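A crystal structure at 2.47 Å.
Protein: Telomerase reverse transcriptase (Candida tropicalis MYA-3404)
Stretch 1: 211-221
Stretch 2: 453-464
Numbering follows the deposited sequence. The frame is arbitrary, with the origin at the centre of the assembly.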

# COMPACT_ATOMS: atom_id res chain seq x y z
N LYS A 211 24.59 9.43 1.03
CA LYS A 211 24.94 9.15 2.43
C LYS A 211 24.55 7.73 2.82
O LYS A 211 25.31 7.04 3.51
N TYR A 212 23.36 7.28 2.41
CA TYR A 212 22.91 5.94 2.75
C TYR A 212 23.77 4.87 2.08
O TYR A 212 23.96 3.79 2.64
N ALA A 213 24.31 5.16 0.89
CA ALA A 213 25.10 4.17 0.17
C ALA A 213 26.44 3.92 0.84
O ALA A 213 26.98 2.80 0.76
N LYS A 214 27.01 4.93 1.49
CA LYS A 214 28.32 4.76 2.11
C LYS A 214 28.24 3.88 3.34
O LYS A 214 29.13 3.05 3.58
N GLY A 215 27.19 4.03 4.14
CA GLY A 215 27.08 3.26 5.36
C GLY A 215 26.40 1.91 5.25
O GLY A 215 26.45 1.13 6.20
N ASN A 216 25.78 1.61 4.11
CA ASN A 216 25.02 0.37 3.96
C ASN A 216 25.33 -0.42 2.70
O ASN A 216 25.05 -1.63 2.68
N LEU A 217 25.89 0.20 1.66
CA LEU A 217 26.05 -0.46 0.38
C LEU A 217 27.53 -0.54 0.01
O LEU A 217 28.39 0.06 0.66
N VAL A 218 27.80 -1.31 -1.04
CA VAL A 218 29.15 -1.47 -1.58
C VAL A 218 29.02 -1.69 -3.09
O VAL A 218 28.10 -2.37 -3.55
N GLN A 219 29.94 -1.09 -3.85
CA GLN A 219 29.82 -1.06 -5.30
C GLN A 219 29.99 -2.46 -5.89
O GLN A 219 30.49 -3.40 -5.26
N VAL A 220 29.56 -2.58 -7.15
CA VAL A 220 29.68 -3.81 -7.93
C VAL A 220 29.99 -3.40 -9.36
O VAL A 220 29.39 -2.46 -9.90
N VAL A 221 30.94 -4.09 -9.99
CA VAL A 221 31.36 -3.75 -11.34
C VAL A 221 31.01 -4.84 -12.34
O VAL A 221 30.79 -4.53 -13.52
N TYR A 453 24.20 5.45 -13.64
CA TYR A 453 23.40 4.39 -13.02
C TYR A 453 24.26 3.19 -12.58
O TYR A 453 24.15 2.09 -13.11
N ASP A 454 25.17 3.46 -11.63
CA ASP A 454 25.96 2.39 -11.03
C ASP A 454 25.09 1.40 -10.27
O ASP A 454 23.94 1.68 -9.90
N LEU A 455 25.66 0.22 -10.00
CA LEU A 455 25.00 -0.85 -9.25
C LEU A 455 25.65 -1.02 -7.88
O LEU A 455 26.88 -1.01 -7.76
N PHE A 456 24.81 -1.22 -6.86
CA PHE A 456 25.27 -1.39 -5.49
C PHE A 456 24.63 -2.62 -4.87
O PHE A 456 23.49 -2.98 -5.18
N LYS A 457 25.38 -3.27 -3.98
CA LYS A 457 24.91 -4.41 -3.20
C LYS A 457 24.95 -4.05 -1.72
O LYS A 457 25.66 -3.13 -1.30
N ARG A 458 24.17 -4.78 -0.92
CA ARG A 458 24.11 -4.52 0.51
C ARG A 458 25.27 -5.19 1.23
O ARG A 458 25.59 -6.36 0.97
N LYS A 459 25.92 -4.45 2.12
CA LYS A 459 26.90 -5.06 3.02
C LYS A 459 26.22 -6.03 3.98
O LYS A 459 26.75 -7.11 4.26
N GLN A 460 25.06 -5.65 4.50
CA GLN A 460 24.30 -6.46 5.45
C GLN A 460 22.84 -6.05 5.35
O GLN A 460 22.53 -4.92 4.99
N GLY A 461 21.96 -6.99 5.66
CA GLY A 461 20.53 -6.71 5.66
C GLY A 461 19.86 -7.17 4.38
O GLY A 461 20.45 -7.83 3.51
N VAL A 462 18.60 -6.78 4.26
CA VAL A 462 17.77 -7.15 3.12
C VAL A 462 17.04 -5.90 2.65
O VAL A 462 16.62 -5.06 3.46
N PHE A 463 16.92 -5.76 1.33
CA PHE A 463 16.24 -4.61 0.77
C PHE A 463 14.74 -4.73 0.99
O PHE A 463 14.13 -5.75 0.65
N GLN A 464 14.14 -3.69 1.56
CA GLN A 464 12.70 -3.62 1.63
C GLN A 464 12.15 -3.32 0.24
O GLN A 464 12.65 -2.43 -0.46

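The contact is a short antiparallel β-pairing, Leu217 to Gln219 against Phe456 to Arg458, with an apolar cluster around Phe456 and a buried arginine that reaches back to the helix preceding the first strand. The backbone sets the frame. Val218 N donates to Lys457 O (2.8 Å) and Lys457 N to Val218 O (2.9 Å), and Lys459 N extends the ladder to Asn216 O at 3.0 Å; beyond them, Val220 N to Leu455 O (3.2 Å) is weak.

Side chains of paired residues share a face at two well-formed positions. On one face lie Gln219 and Phe456. Phe456, with chi1 m, has the largest area covered by the other stretch, as suits a broad flat ring: Gln219 CA lies over one ring face, Gln219 CG comes to 3.5 Å from Phe456 CE2, and Leu217 CB to 3.8 Å from Phe456 CD2. Ala213, the small helical residue that points toward the second stretch, places its CB 4.3 Å from Phe456 CE2. Gln219 is exposed, and its side chain lies along the ring from Gln219 CG to the amide, with Gln219 NE2 3.9 Å from Phe456 CZ; Gln219 NE2 is also 4.0 Å from Asp454 OD2, too far for a hydrogen bond.

Val218 (p) and Lys457 (t) occupy the other face. Val220 (t) adds its branched side chain here, with Val220 CG2 3.8 Å from Lys457 CB. The lysine thus offers its aliphatic base to the contact while its end leads away. Lys459 (m) likewise uses its methylenes, Lys459 CG lying 4.1 Å from Val218 CB.

Leu217 and Arg458 are paired, but their side chains diverge. Leu217, in the mt rotamer, is buried and bridges several groups: besides touching Phe456, its CD2 lies 3.7 Å from Phe463 CZ and 3.8 Å from Arg458 CG. Flexible and branched, leucine fills this space without leaving a polar group unsatisfied.

Arg458 starts away from the first stretch, yet its long side chain, m at chi1 and t at chi2, brings the guanidinium back. Arg458 NH1 donates to Tyr212 OH at 2.6 Å, a nearly straight bond made at the edge of both planar groups. Arg458 NE and NH2 both donate to Gln460 O, at 3.0 and 3.1 Å, so several bonds anchor the buried charge. Tyr212 (t) points sideways at CB, but the length of its side chain carries the hydroxyl to the arginine. Asn216 (m) points away overall, and Asn216 ND2 donates to Tyr212 O at 3.0 Å, back within its own stretch.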

# COMPACT_ATOMS: atom_id res chain seq x y z
CB LYS A 211 24.28 10.18 3.34
CG LYS A 211 24.68 11.61 3.03
CD LYS A 211 23.81 12.62 3.76
CE LYS A 211 24.16 14.05 3.37
NZ LYS A 211 24.06 14.29 1.90
CB TYR A 212 21.44 5.77 2.36
CG TYR A 212 20.88 4.38 2.54
CD1 TYR A 212 20.36 3.97 3.77
CD2 TYR A 212 20.86 3.47 1.49
CE1 TYR A 212 19.85 2.70 3.94
CE2 TYR A 212 20.35 2.19 1.66
CZ TYR A 212 19.84 1.81 2.88
OH TYR A 212 19.33 0.54 3.04
CB ALA A 213 25.31 4.61 -1.28
CB LYS A 214 28.92 6.13 2.46
CG LYS A 214 29.36 6.94 1.25
CD LYS A 214 29.84 8.32 1.67
CE LYS A 214 30.56 9.02 0.53
NZ LYS A 214 29.75 9.07 -0.72
CB ASN A 216 23.51 0.66 3.99
CG ASN A 216 23.08 1.34 5.27
OD1 ASN A 216 22.74 0.68 6.25
ND2 ASN A 216 23.09 2.66 5.26
CB LEU A 217 25.27 0.26 -0.72
CG LEU A 217 23.78 0.48 -0.44
CD1 LEU A 217 23.11 1.18 -1.61
CD2 LEU A 217 23.09 -0.84 -0.14
CB VAL A 218 29.90 -2.63 -0.90
CG1 VAL A 218 29.14 -3.94 -1.05
CG2 VAL A 218 31.31 -2.75 -1.45
CB GLN A 219 30.87 -0.13 -5.91
CG GLN A 219 30.47 1.34 -5.97
CD GLN A 219 30.55 1.91 -7.37
OE1 GLN A 219 30.43 1.18 -8.36
NE2 GLN A 219 30.77 3.22 -7.47
CB VAL A 220 28.38 -4.65 -7.89
CG1 VAL A 220 28.54 -5.90 -8.73
CG2 VAL A 220 28.01 -5.03 -6.46
CB VAL A 221 32.87 -3.44 -11.37
CG1 VAL A 221 33.19 -2.25 -10.48
CG2 VAL A 221 33.69 -4.66 -10.96
CB TYR A 453 22.28 3.93 -13.96
CG TYR A 453 20.98 4.66 -13.78
CD1 TYR A 453 20.16 4.92 -14.87
CD2 TYR A 453 20.55 5.06 -12.53
CE1 TYR A 453 18.96 5.58 -14.71
CE2 TYR A 453 19.36 5.72 -12.36
CZ TYR A 453 18.56 5.98 -13.45
OH TYR A 453 17.36 6.64 -13.29
CB ASP A 454 27.01 2.96 -10.08
CG ASP A 454 28.07 3.77 -10.78
OD1 ASP A 454 28.53 3.35 -11.87
OD2 ASP A 454 28.45 4.84 -10.25
CB LEU A 455 25.07 -2.18 -10.00
CG LEU A 455 23.87 -2.53 -10.88
CD1 LEU A 455 23.74 -1.55 -12.03
CD2 LEU A 455 24.00 -3.96 -11.39
CB PHE A 456 24.94 -0.16 -4.64
CG PHE A 456 25.84 1.01 -4.89
CD1 PHE A 456 25.72 1.77 -6.05
CD2 PHE A 456 26.81 1.37 -3.96
CE1 PHE A 456 26.55 2.85 -6.28
CE2 PHE A 456 27.64 2.45 -4.18
CZ PHE A 456 27.51 3.19 -5.34
CB LYS A 457 25.77 -5.65 -3.48
CG LYS A 457 25.18 -6.97 -2.99
CD LYS A 457 26.15 -8.13 -3.21
CE LYS A 457 26.36 -8.40 -4.69
NZ LYS A 457 25.12 -8.90 -5.35
CB ARG A 458 22.79 -5.02 1.08
CG ARG A 458 21.58 -4.27 0.57
CD ARG A 458 20.40 -4.46 1.51
NE ARG A 458 20.72 -3.98 2.85
CZ ARG A 458 20.56 -2.72 3.24
NH1 ARG A 458 20.09 -1.81 2.40
NH2 ARG A 458 20.87 -2.36 4.48
CB LYS A 459 27.65 -3.98 3.81
CG LYS A 459 28.44 -3.01 2.94
CD LYS A 459 28.97 -1.84 3.76
CE LYS A 459 29.82 -2.30 4.94
NZ LYS A 459 30.31 -1.15 5.76
CB GLN A 460 24.84 -6.28 6.87
CG GLN A 460 24.11 -7.04 7.97
CD GLN A 460 24.21 -8.54 7.83
OE1 GLN A 460 23.53 -9.15 7.00
NE2 GLN A 460 25.05 -9.16 8.66
CB VAL A 462 16.77 -8.27 3.49
CG1 VAL A 462 15.70 -8.43 2.43
CG2 VAL A 462 17.51 -9.58 3.69
CB PHE A 463 16.52 -4.49 -0.72
CG PHE A 463 17.74 -3.69 -1.05
CD1 PHE A 463 17.99 -2.50 -0.40
CD2 PHE A 463 18.64 -4.14 -2.00
CE1 PHE A 463 19.11 -1.75 -0.69
CE2 PHE A 463 19.77 -3.40 -2.30
CZ PHE A 463 20.00 -2.20 -1.65
CB GLN A 464 12.27 -2.54 2.62
CG GLN A 464 10.81 -2.60 3.00
CD GLN A 464 10.45 -1.56 4.04
OE1 GLN A 464 11.30 -1.13 4.82
NE2 GLN A 464 9.19 -1.13 4.04